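Probable glutathione S-transferase GSTU1 (Oryza sativa, PDB 1OYJ) conjugates reduced glutathione to a wide range of hydrophobic electrophiles, as a tau-class glutathione transferase linked to herbicide detoxification. Local coordinates at residues L7-W13 with E31-E37; F17-C21 with S69-L73; V111-Y116 with A168-F172. One frame throughout, in Å; residues are numbered along the deposited sequence.

The three contacts run from the edge of the thioredoxin-like domain into the helical domain. Contact 1, partly buried, pairs an edge strand with its inner neighbour and is held mainly by backbone hydrogen bonds. Contact 2 is buried, packs two helices of the same domain and turns polar where glutathione binds; it shares helix 16-28 with the beta-alpha-beta unit of contact 1, and the two touch at W13 O and Q19 NE2, 2.9 Å apart. Contact 3, also buried, lies in the C-terminal domain and is apolar, with no hydrogen bond between its segments. R20 ties contacts 2 and 3 across the domain interface: its NH1 lies 2.6 Å from D112 OD2 in a salt bridge.

Contact 1: L7-W13 with E31-E37; sequences LVLLDFW and EFEYREE
Strands 7-11 and 33-36 run parallel, their axes 4.8 Å apart at closest approach and crossing at -21°, as the two strands of the N-terminal beta-alpha-beta unit of the thioredoxin-like domain; helix 16-28 connects them. The register pairs V8 with E33, L9 with Y34, L10 with R35 and D11 with E36 (CA-CA 4.6 to 5.4 Å). Five backbone hydrogen bonds fix it: E33 N to L7 O, L9 N to E33 O and R35 N to L9 O, each 2.9 Å, D11 N to R35 O at 3.0 Å and E37 N to D11 O at 2.7 Å. V8, L10, E33 and R35 share one face, where R35 NE meets E33 OE2 at 2.6 Å in a salt bridge and V8 CG1 lies over the guanidinium. L9, D11, Y34 and E36 take the other, toward helix 16-28, whose R22 forms a salt bridge with D11. Ending strand 33-36, E36 (chi1 t, chi2 p) curls back: Y34 OH donates to E36 OE1 at 2.8 Å, and W13 N to E36 OE2 at 2.8 Å.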
loop_
_atom_site.group_PDB
_atom_site.type_symbol
_atom_site.label_atom_id
_atom_site.label_comp_id
_atom_site.label_asym_id
_atom_site.label_seq_id
_atom_site.Cartn_x
_atom_site.Cartn_y
_atom_site.Cartn_z
ATOM N N LEU A 7 0.192 -10.215 22.384
ATOM C CA LEU A 7 0.039 -9.062 21.530
ATOM C C LEU A 7 0.245 -7.758 22.255
ATOM O O LEU A 7 -0.349 -7.504 23.309
ATOM C CB LEU A 7 -1.377 -9.070 20.916
ATOM C CG LEU A 7 -1.531 -10.259 19.963
ATOM C CD1 LEU A 7 -2.977 -10.576 19.611
ATOM C CD2 LEU A 7 -0.672 -10.125 18.702
ATOM N N VAL A 8 1.043 -6.886 21.665
ATOM C CA VAL A 8 1.243 -5.559 22.203
ATOM C C VAL A 8 1.138 -4.571 21.078
ATOM O O VAL A 8 1.709 -4.817 19.992
ATOM C CB VAL A 8 2.648 -5.448 22.792
ATOM C CG1 VAL A 8 2.871 -4.025 23.306
ATOM C CG2 VAL A 8 2.873 -6.478 23.912
ATOM N N LEU A 9 0.493 -3.438 21.342
ATOM C CA LEU A 9 0.252 -2.468 20.312
ATOM C C LEU A 9 0.801 -1.145 20.748
ATOM O O LEU A 9 0.357 -0.611 21.798
ATOM C CB LEU A 9 -1.232 -2.399 20.027
ATOM C CG LEU A 9 -1.604 -1.496 18.821
ATOM C CD1 LEU A 9 -1.195 -2.127 17.471
ATOM C CD2 LEU A 9 -3.177 -1.292 18.798
ATOM N N LEU A 10 1.813 -0.642 20.044
ATOM C CA LEU A 10 2.355 0.669 20.313
ATOM C C LEU A 10 1.467 1.605 19.500
ATOM O O LEU A 10 1.327 1.444 18.285
ATOM C CB LEU A 10 3.802 0.781 19.884
ATOM C CG LEU A 10 4.713 -0.356 20.336
ATOM C CD1 LEU A 10 6.226 -0.038 20.025
ATOM C CD2 LEU A 10 4.577 -0.517 21.861
ATOM N N ASP A 11 0.866 2.597 20.142
ATOM C CA ASP A 11 -0.117 3.406 19.429
ATOM C C ASP A 11 -0.196 4.833 20.004
ATOM O O ASP A 11 0.572 5.216 20.939
ATOM C CB ASP A 11 -1.382 2.570 19.533
ATOM C CG ASP A 11 -2.437 2.844 18.452
ATOM O OD1 ASP A 11 -2.366 3.855 17.711
ATOM O OD2 ASP A 11 -3.381 2.025 18.328
ATOM N N PHE A 12 -1.066 5.647 19.446
ATOM C CA PHE A 12 -1.285 7.018 19.837
ATOM C C PHE A 12 -2.815 7.100 19.839
ATOM O O PHE A 12 -3.468 6.666 18.844
ATOM C CB PHE A 12 -0.640 7.983 18.856
ATOM C CG PHE A 12 -0.936 9.417 19.163
ATOM C CD1 PHE A 12 -0.685 9.903 20.409
ATOM C CD2 PHE A 12 -1.344 10.290 18.192
ATOM C CE1 PHE A 12 -0.924 11.253 20.748
ATOM C CE2 PHE A 12 -1.564 11.657 18.508
ATOM C CZ PHE A 12 -1.388 12.121 19.805
ATOM N N TRP A 13 -3.425 7.576 20.919
ATOM C CA TRP A 13 -4.915 7.451 21.085
ATOM C C TRP A 13 -5.790 7.844 19.896
ATOM O O TRP A 13 -6.702 7.126 19.518
ATOM C CB TRP A 13 -5.347 8.197 22.395
ATOM C CG TRP A 13 -5.256 9.662 22.301
ATOM C CD1 TRP A 13 -4.213 10.377 22.530
ATOM C CD2 TRP A 13 -6.286 10.542 21.918
ATOM N NE1 TRP A 13 -4.436 11.707 22.243
ATOM C CE2 TRP A 13 -5.748 11.835 21.913
ATOM C CE3 TRP A 13 -7.620 10.372 21.583
ATOM C CZ2 TRP A 13 -6.469 12.950 21.524
ATOM C CZ3 TRP A 13 -8.352 11.469 21.245
ATOM C CH2 TRP A 13 -7.805 12.734 21.241
ATOM N N GLU A 31 -7.041 -10.234 22.574
ATOM C CA GLU A 31 -6.762 -9.248 23.612
ATOM C C GLU A 31 -5.383 -8.764 23.386
ATOM O O GLU A 31 -4.515 -9.563 22.972
ATOM C CB GLU A 31 -6.813 -9.863 25.006
ATOM C CG GLU A 31 -8.185 -10.416 25.379
ATOM C CD GLU A 31 -9.324 -9.403 25.334
ATOM O OE1 GLU A 31 -9.097 -8.182 25.530
ATOM O OE2 GLU A 31 -10.486 -9.848 25.130
ATOM N N PHE A 32 -5.119 -7.502 23.680
ATOM C CA PHE A 32 -3.745 -7.008 23.506
ATOM C C PHE A 32 -3.423 -5.970 24.539
ATOM O O PHE A 32 -4.287 -5.315 25.050
ATOM C CB PHE A 32 -3.622 -6.392 22.087
ATOM C CG PHE A 32 -4.601 -5.262 21.839
ATOM C CD1 PHE A 32 -4.225 -3.960 22.036
ATOM C CD2 PHE A 32 -5.907 -5.522 21.501
ATOM C CE1 PHE A 32 -5.064 -2.954 21.854
ATOM C CE2 PHE A 32 -6.796 -4.486 21.240
ATOM C CZ PHE A 32 -6.367 -3.194 21.444
ATOM N N GLU A 33 -2.147 -5.778 24.801
ATOM C CA GLU A 33 -1.718 -4.719 25.653
ATOM C C GLU A 33 -1.497 -3.447 24.866
ATOM O O GLU A 33 -0.642 -3.404 23.986
ATOM C CB GLU A 33 -0.401 -5.125 26.329
ATOM C CG GLU A 33 0.151 -4.033 27.217
ATOM C CD GLU A 33 1.531 -4.298 27.769
ATOM O OE1 GLU A 33 2.056 -5.431 27.716
ATOM O OE2 GLU A 33 2.118 -3.305 28.229
ATOM N N TYR A 34 -2.259 -2.399 25.181
ATOM C CA TYR A 34 -2.097 -1.123 24.520
ATOM C C TYR A 34 -1.047 -0.246 25.223
ATOM O O TYR A 34 -1.158 0.019 26.455
ATOM C CB TYR A 34 -3.428 -0.413 24.653
ATOM C CG TYR A 34 -3.481 0.924 24.006
ATOM C CD1 TYR A 34 -3.903 1.043 22.670
ATOM C CD2 TYR A 34 -3.109 2.042 24.676
ATOM C CE1 TYR A 34 -3.993 2.274 22.067
ATOM C CE2 TYR A 34 -3.161 3.292 24.089
ATOM C CZ TYR A 34 -3.586 3.412 22.770
ATOM O OH TYR A 34 -3.592 4.661 22.181
ATOM N N ARG A 35 -0.079 0.266 24.487
ATOM C CA ARG A 35 0.871 1.196 25.067
ATOM C C ARG A 35 0.815 2.519 24.362
ATOM O O ARG A 35 1.013 2.567 23.151
ATOM C CB ARG A 35 2.283 0.640 24.991
ATOM C CG ARG A 35 2.429 -0.727 25.634
ATOM C CD ARG A 35 3.842 -1.087 25.933
ATOM N NE ARG A 35 3.957 -2.392 26.566
ATOM C CZ ARG A 35 5.025 -3.165 26.474
ATOM N NH1 ARG A 35 5.056 -4.353 27.050
ATOM N NH2 ARG A 35 6.065 -2.758 25.772
ATOM N N GLU A 36 0.496 3.591 25.093
ATOM C CA GLU A 36 0.405 4.926 24.547
ATOM C C GLU A 36 1.790 5.538 24.280
ATOM O O GLU A 36 2.584 5.757 25.212
ATOM C CB GLU A 36 -0.358 5.834 25.511
ATOM C CG GLU A 36 -0.579 7.240 24.981
ATOM C CD GLU A 36 -1.686 7.302 23.909
ATOM O OE1 GLU A 36 -2.595 6.509 23.963
ATOM O OE2 GLU A 36 -1.613 8.157 23.029
ATOM N N GLU A 37 2.074 5.937 23.068
ATOM C CA GLU A 37 3.354 6.579 22.836
ATOM C C GLU A 37 3.259 8.087 22.771
ATOM O O GLU A 37 2.361 8.595 22.182
ATOM C CB GLU A 37 3.932 6.130 21.493
ATOM C CG GLU A 37 4.421 4.697 21.481
ATOM C CD GLU A 37 5.850 4.582 22.004
ATOM O OE1 GLU A 37 6.574 5.604 21.996
ATOM O OE2 GLU A 37 6.254 3.451 22.334
#

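Contact 2: F17-C21 with S69-L73; sequences FGQRC and SLVIL. With GSH (glutathione), chain N.
F17 (chi1 m) lays one ring face over CB1 of the bound glutathione, while its edge meets S69, with CD2 3.7 Å from S69 OG. The helical segments 17-21 and 69-73 run nearly parallel, at 4° with axes 9.1 Å apart; CA atoms are nearest at F17-S69 (5.7 Å) and C21-L73 (6.2 Å). R20, extended (chi1 m, then t, t, t), points toward the second helix and donates from NH1 to S69 OG at 2.9 Å, with L70 CD2 over its guanidinium face, 3.6 Å from NH1. D112 of helix 97-124 forms a salt bridge with R20. Next to R20, C21 SG packs on I72 CG2 at 3.6 Å, and L73 CD2 sits 3.7 Å from R20 O. S69, starting helix 69-79, belongs to the glutathione site of the GST thioredoxin-like domain: its N donates to O11 at 3.1 Å and its OG to O12 at 2.7 Å. Because OG accepts from R20 while donating to O12, one hydroxyl couples the buried arginine to the alpha-carboxylate of the ligand's gamma-glutamyl residue.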
loop_
_atom_site.group_PDB
_atom_site.type_symbol
_atom_site.label_atom_id
_atom_site.label_comp_id
_atom_site.label_asym_id
_atom_site.label_seq_id
_atom_site.Cartn_x
_atom_site.Cartn_y
_atom_site.Cartn_z
ATOM N N PHE A 17 -4.971 5.093 12.124
ATOM C CA PHE A 17 -4.245 3.941 11.664
ATOM C C PHE A 17 -4.110 2.885 12.764
ATOM O O PHE A 17 -4.354 1.700 12.565
ATOM C CB PHE A 17 -2.866 4.379 11.171
ATOM C CG PHE A 17 -2.920 5.384 10.072
ATOM C CD1 PHE A 17 -2.554 6.675 10.284
ATOM C CD2 PHE A 17 -3.301 5.005 8.829
ATOM C CE1 PHE A 17 -2.551 7.599 9.251
ATOM C CE2 PHE A 17 -3.323 5.921 7.800
ATOM C CZ PHE A 17 -2.963 7.219 8.049
ATOM N N GLY A 18 -3.804 3.325 13.987
ATOM C CA GLY A 18 -3.756 2.398 15.131
ATOM C C GLY A 18 -5.166 1.923 15.501
ATOM O O GLY A 18 -5.407 0.784 15.769
ATOM N N GLN A 19 -6.140 2.780 15.371
ATOM C CA GLN A 19 -7.500 2.358 15.600
ATOM C C GLN A 19 -7.957 1.191 14.684
ATOM O O GLN A 19 -8.722 0.364 15.110
ATOM C CB GLN A 19 -8.442 3.541 15.521
ATOM C CG GLN A 19 -8.301 4.492 16.770
ATOM C CD GLN A 19 -8.851 5.846 16.456
ATOM O OE1 GLN A 19 -9.432 5.996 15.424
ATOM N NE2 GLN A 19 -8.630 6.848 17.324
ATOM N N ARG A 20 -7.508 1.160 13.419
ATOM C CA ARG A 20 -7.753 0.051 12.622
ATOM C C ARG A 20 -7.395 -1.254 13.296
ATOM O O ARG A 20 -8.166 -2.204 13.207
ATOM C CB ARG A 20 -7.013 0.053 11.267
ATOM C CG ARG A 20 -7.323 1.179 10.354
ATOM C CD ARG A 20 -6.348 1.306 9.218
ATOM N NE ARG A 20 -6.813 2.221 8.205
ATOM C CZ ARG A 20 -6.161 2.527 7.109
ATOM N NH1 ARG A 20 -4.886 2.165 6.953
ATOM N NH2 ARG A 20 -6.760 3.228 6.175
ATOM N N CYS A 21 -6.189 -1.331 13.807
ATOM C CA CYS A 21 -5.686 -2.540 14.330
ATOM C C CYS A 21 -6.429 -2.839 15.643
ATOM O O CYS A 21 -6.661 -3.994 15.993
ATOM C CB CYS A 21 -4.211 -2.398 14.651
ATOM S SG CYS A 21 -3.201 -1.768 13.321
ATOM N N SER A 69 -0.324 -0.166 9.132
ATOM C CA SER A 69 -1.648 -0.628 9.526
ATOM C C SER A 69 -2.246 -1.654 8.589
ATOM O O SER A 69 -2.768 -2.702 9.018
ATOM C CB SER A 69 -2.561 0.554 9.834
ATOM O OG SER A 69 -2.763 1.383 8.751
ATOM N N LEU A 70 -2.151 -1.445 7.294
ATOM C CA LEU A 70 -2.847 -2.404 6.398
ATOM C C LEU A 70 -2.131 -3.762 6.343
ATOM O O LEU A 70 -2.743 -4.812 6.113
ATOM C CB LEU A 70 -2.992 -1.835 4.977
ATOM C CG LEU A 70 -3.956 -0.678 4.768
ATOM C CD1 LEU A 70 -4.133 -0.283 3.274
ATOM C CD2 LEU A 70 -5.295 -0.995 5.313
ATOM N N VAL A 71 -0.835 -3.709 6.590
ATOM C CA VAL A 71 -0.012 -4.884 6.693
ATOM C C VAL A 71 -0.411 -5.656 7.993
ATOM O O VAL A 71 -0.587 -6.877 7.954
ATOM C CB VAL A 71 1.553 -4.526 6.632
ATOM C CG1 VAL A 71 2.410 -5.817 6.905
ATOM C CG2 VAL A 71 1.925 -3.937 5.305
ATOM N N ILE A 72 -0.575 -4.937 9.122
ATOM C CA ILE A 72 -0.977 -5.525 10.384
ATOM C C ILE A 72 -2.377 -6.173 10.209
ATOM O O ILE A 72 -2.583 -7.294 10.605
ATOM C CB ILE A 72 -1.009 -4.431 11.548
ATOM C CG1 ILE A 72 0.406 -3.904 11.907
ATOM C CG2 ILE A 72 -1.714 -4.982 12.690
ATOM C CD1 ILE A 72 0.418 -2.530 12.506
ATOM N N LEU A 73 -3.300 -5.469 9.554
ATOM C CA LEU A 73 -4.629 -6.054 9.296
ATOM C C LEU A 73 -4.537 -7.404 8.528
ATOM O O LEU A 73 -5.139 -8.406 8.942
ATOM C CB LEU A 73 -5.499 -5.133 8.543
ATOM C CG LEU A 73 -5.921 -3.831 9.155
ATOM C CD1 LEU A 73 -7.108 -3.261 8.368
ATOM C CD2 LEU A 73 -6.254 -3.999 10.573
HETATM N N1 GSH N . 1.339 4.265 6.758
HETATM C CA1 GSH N . 0.973 4.360 8.134
HETATM C C1 GSH N . 0.168 3.275 8.741
HETATM O O11 GSH N . 0.238 2.766 9.840
HETATM O O12 GSH N . -0.708 2.891 7.997
HETATM C CB1 GSH N . 1.035 5.684 8.865
HETATM C CG1 GSH N . 0.882 5.647 10.391
HETATM C CD1 GSH N . 1.079 7.057 10.937
HETATM O OE1 GSH N . 0.916 7.994 10.176
HETATM N N2 GSH N . 1.372 7.230 12.227
HETATM C CA2 GSH N . 1.572 8.544 12.785
HETATM C C2 GSH N . 3.020 8.540 13.306
HETATM O O2 GSH N . 3.316 7.631 14.053
HETATM C CB2 GSH N . 0.559 8.724 13.916
HETATM S SG2 GSH N . -1.140 8.931 13.254
HETATM N N3 GSH N . 3.975 9.331 12.815
HETATM C CA3 GSH N . 4.827 9.852 13.914
HETATM C C3 GSH N . 5.293 11.305 13.992
HETATM O O31 GSH N . 6.492 11.600 14.308
HETATM O O32 GSH N . 4.489 12.205 13.805
#

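Contact 3: V111-Y116 with A168-F172; sequences VDRKLY and ALVPF. With GSH (glutathione), chain O.
This is apolar helix packing in the interior of the all-helical C-terminal domain, joining helix 97-124 to segment 168-172, which continues from helix 164-169. V111-Y116 is helical throughout; A168-F172 keeps helical backbone angles, and F172 N bonds L169 O at 2.9 Å. The nearest CA pairs, V111-L169 at 6.3 Å and L115-F172 at 7.4 Å, are spaced by about one turn along each segment. F172 (chi1 m) points toward helix 97-124 and receives L115 CB over its ring face, 3.7 Å from the centroid and 3° off the normal, a CH-pi contact. V111 CG1 approaches F172 CE1 at 4.1 Å, while L169 (chi1 t, chi2 p) brings CD1 to 4.0 Å from L115 CG and 4.2 Å from V111 CG2. K114 NZ instead donates to a second glutathione, to O31 at 2.6 Å and OE1 at 2.9 Å. Around this core, I140 and L144 of helix 127-148 cover L115, Y179 of helix 176-183 touches L115 and F172, and R20 of helix 16-28 lies against V111, bringing in the N-terminal domain.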
loop_
_atom_site.group_PDB
_atom_site.type_symbol
_atom_site.label_atom_id
_atom_site.label_comp_id
_atom_site.label_asym_id
_atom_site.label_seq_id
_atom_site.Cartn_x
_atom_site.Cartn_y
_atom_site.Cartn_z
ATOM N N VAL A 111 -8.110 4.309 0.356
ATOM C CA VAL A 111 -8.225 4.972 1.662
ATOM C C VAL A 111 -6.877 5.487 2.194
ATOM O O VAL A 111 -6.752 6.650 2.625
ATOM C CB VAL A 111 -8.868 4.093 2.711
ATOM C CG1 VAL A 111 -8.956 4.880 4.030
ATOM C CG2 VAL A 111 -10.297 3.737 2.263
ATOM N N ASP A 112 -5.883 4.649 2.136
ATOM C CA ASP A 112 -4.574 5.101 2.587
ATOM C C ASP A 112 -4.069 6.273 1.763
ATOM O O ASP A 112 -3.403 7.145 2.294
ATOM C CB ASP A 112 -3.552 3.991 2.504
ATOM C CG ASP A 112 -3.452 3.187 3.774
ATOM O OD1 ASP A 112 -2.459 2.450 3.959
ATOM O OD2 ASP A 112 -4.245 3.284 4.673
ATOM N N ARG A 113 -4.378 6.279 0.463
ATOM C CA ARG A 113 -3.882 7.321 -0.400
ATOM C C ARG A 113 -4.640 8.618 -0.243
ATOM O O ARG A 113 -4.065 9.617 -0.605
ATOM C CB ARG A 113 -3.957 6.946 -1.896
ATOM C CG ARG A 113 -2.999 5.871 -2.373
ATOM C CD ARG A 113 -3.230 5.293 -3.851
ATOM N NE ARG A 113 -2.063 4.430 -4.139
ATOM C CZ ARG A 113 -0.861 4.923 -4.523
ATOM N NH1 ARG A 113 0.183 4.129 -4.641
ATOM N NH2 ARG A 113 -0.734 6.214 -4.855
ATOM N N LYS A 114 -5.902 8.608 0.214
ATOM C CA LYS A 114 -6.705 9.800 0.140
ATOM C C LYS A 114 -7.090 10.504 1.494
ATOM O O LYS A 114 -6.985 11.734 1.635
ATOM C CB LYS A 114 -8.001 9.450 -0.633
ATOM C CG LYS A 114 -7.734 9.010 -2.138
ATOM C CD LYS A 114 -7.321 10.199 -3.089
ATOM C CE LYS A 114 -6.909 9.714 -4.467
ATOM N NZ LYS A 114 -6.518 10.800 -5.474
ATOM N N LEU A 115 -7.473 9.701 2.486
ATOM C CA LEU A 115 -8.186 10.224 3.648
ATOM C C LEU A 115 -7.255 11.074 4.522
ATOM O O LEU A 115 -7.494 12.259 4.797
ATOM C CB LEU A 115 -8.840 9.091 4.430
ATOM C CG LEU A 115 -10.273 8.697 4.101
ATOM C CD1 LEU A 115 -11.226 9.840 4.488
ATOM C CD2 LEU A 115 -10.424 8.459 2.635
ATOM N N TYR A 116 -6.218 10.465 4.975
ATOM C CA TYR A 116 -5.352 11.175 5.885
ATOM C C TYR A 116 -4.793 12.432 5.272
ATOM O O TYR A 116 -4.919 13.510 5.849
ATOM C CB TYR A 116 -4.252 10.291 6.309
ATOM C CG TYR A 116 -3.242 10.958 7.193
ATOM C CD1 TYR A 116 -3.544 11.206 8.488
ATOM C CD2 TYR A 116 -1.986 11.250 6.743
ATOM C CE1 TYR A 116 -2.649 11.756 9.332
ATOM C CE2 TYR A 116 -1.041 11.813 7.607
ATOM C CZ TYR A 116 -1.406 12.059 8.910
ATOM O OH TYR A 116 -0.540 12.628 9.834
ATOM N N ALA A 168 -10.481 -0.462 7.388
ATOM C CA ALA A 168 -9.555 0.589 6.961
ATOM C C ALA A 168 -10.173 1.992 7.000
ATOM O O ALA A 168 -9.481 2.952 7.277
ATOM C CB ALA A 168 -9.068 0.314 5.585
ATOM N N LEU A 169 -11.457 2.106 6.652
ATOM C CA LEU A 169 -12.050 3.435 6.480
ATOM C C LEU A 169 -12.723 3.923 7.790
ATOM O O LEU A 169 -12.794 5.123 8.067
ATOM C CB LEU A 169 -13.178 3.336 5.422
ATOM C CG LEU A 169 -13.911 4.657 5.096
ATOM C CD1 LEU A 169 -12.976 5.770 4.743
ATOM C CD2 LEU A 169 -14.899 4.446 3.972
ATOM N N VAL A 170 -13.216 2.970 8.597
ATOM C CA VAL A 170 -14.121 3.402 9.720
ATOM C C VAL A 170 -13.556 4.398 10.716
ATOM O O VAL A 170 -14.283 5.272 11.141
ATOM C CB VAL A 170 -14.800 2.260 10.403
ATOM C CG1 VAL A 170 -13.885 1.457 11.192
ATOM C CG2 VAL A 170 -16.051 2.713 11.205
ATOM N N PRO A 171 -12.267 4.335 11.053
ATOM C CA PRO A 171 -11.750 5.361 11.959
ATOM C C PRO A 171 -11.905 6.789 11.455
ATOM O O PRO A 171 -12.125 7.713 12.243
ATOM C CB PRO A 171 -10.299 4.968 12.190
ATOM C CG PRO A 171 -10.273 3.449 11.842
ATOM C CD PRO A 171 -11.244 3.324 10.711
ATOM N N PHE A 172 -11.908 6.975 10.153
ATOM C CA PHE A 172 -12.051 8.290 9.646
ATOM C C PHE A 172 -13.476 8.830 9.797
ATOM O O PHE A 172 -13.677 10.039 9.704
ATOM C CB PHE A 172 -11.558 8.346 8.178
ATOM C CG PHE A 172 -10.105 8.091 8.036
ATOM C CD1 PHE A 172 -9.604 6.828 7.680
ATOM C CD2 PHE A 172 -9.202 9.086 8.309
ATOM C CE1 PHE A 172 -8.230 6.677 7.601
ATOM C CE2 PHE A 172 -7.892 8.866 8.233
ATOM C CZ PHE A 172 -7.404 7.690 7.886
HETATM N N1 GSH O . -0.057 12.582 -6.746
HETATM C CA1 GSH O . -0.733 13.462 -5.792
HETATM C C1 GSH O . -0.557 14.881 -6.284
HETATM O O11 GSH O . -0.060 15.741 -5.569
HETATM O O12 GSH O . -0.885 15.191 -7.413
HETATM C CB1 GSH O . -2.236 13.014 -5.667
HETATM C CG1 GSH O . -3.010 13.841 -4.632
HETATM C CD1 GSH O . -4.455 13.447 -4.256
HETATM O OE1 GSH O . -4.705 12.335 -3.830
HETATM N N2 GSH O . -5.373 14.414 -4.361
HETATM C CA2 GSH O . -6.707 14.371 -3.757
HETATM C C2 GSH O . -7.782 14.366 -4.790
HETATM O O2 GSH O . -8.971 14.614 -4.484
HETATM C CB2 GSH O . -6.887 15.518 -2.779
HETATM S SG2 GSH O . -5.689 15.342 -1.445
HETATM N N3 GSH O . -7.312 14.027 -6.027
HETATM C CA3 GSH O . -8.215 13.788 -7.140
HETATM C C3 GSH O . -9.121 12.563 -7.011
HETATM O O31 GSH O . -8.831 11.670 -6.146
HETATM O O32 GSH O . -10.135 12.490 -7.785
#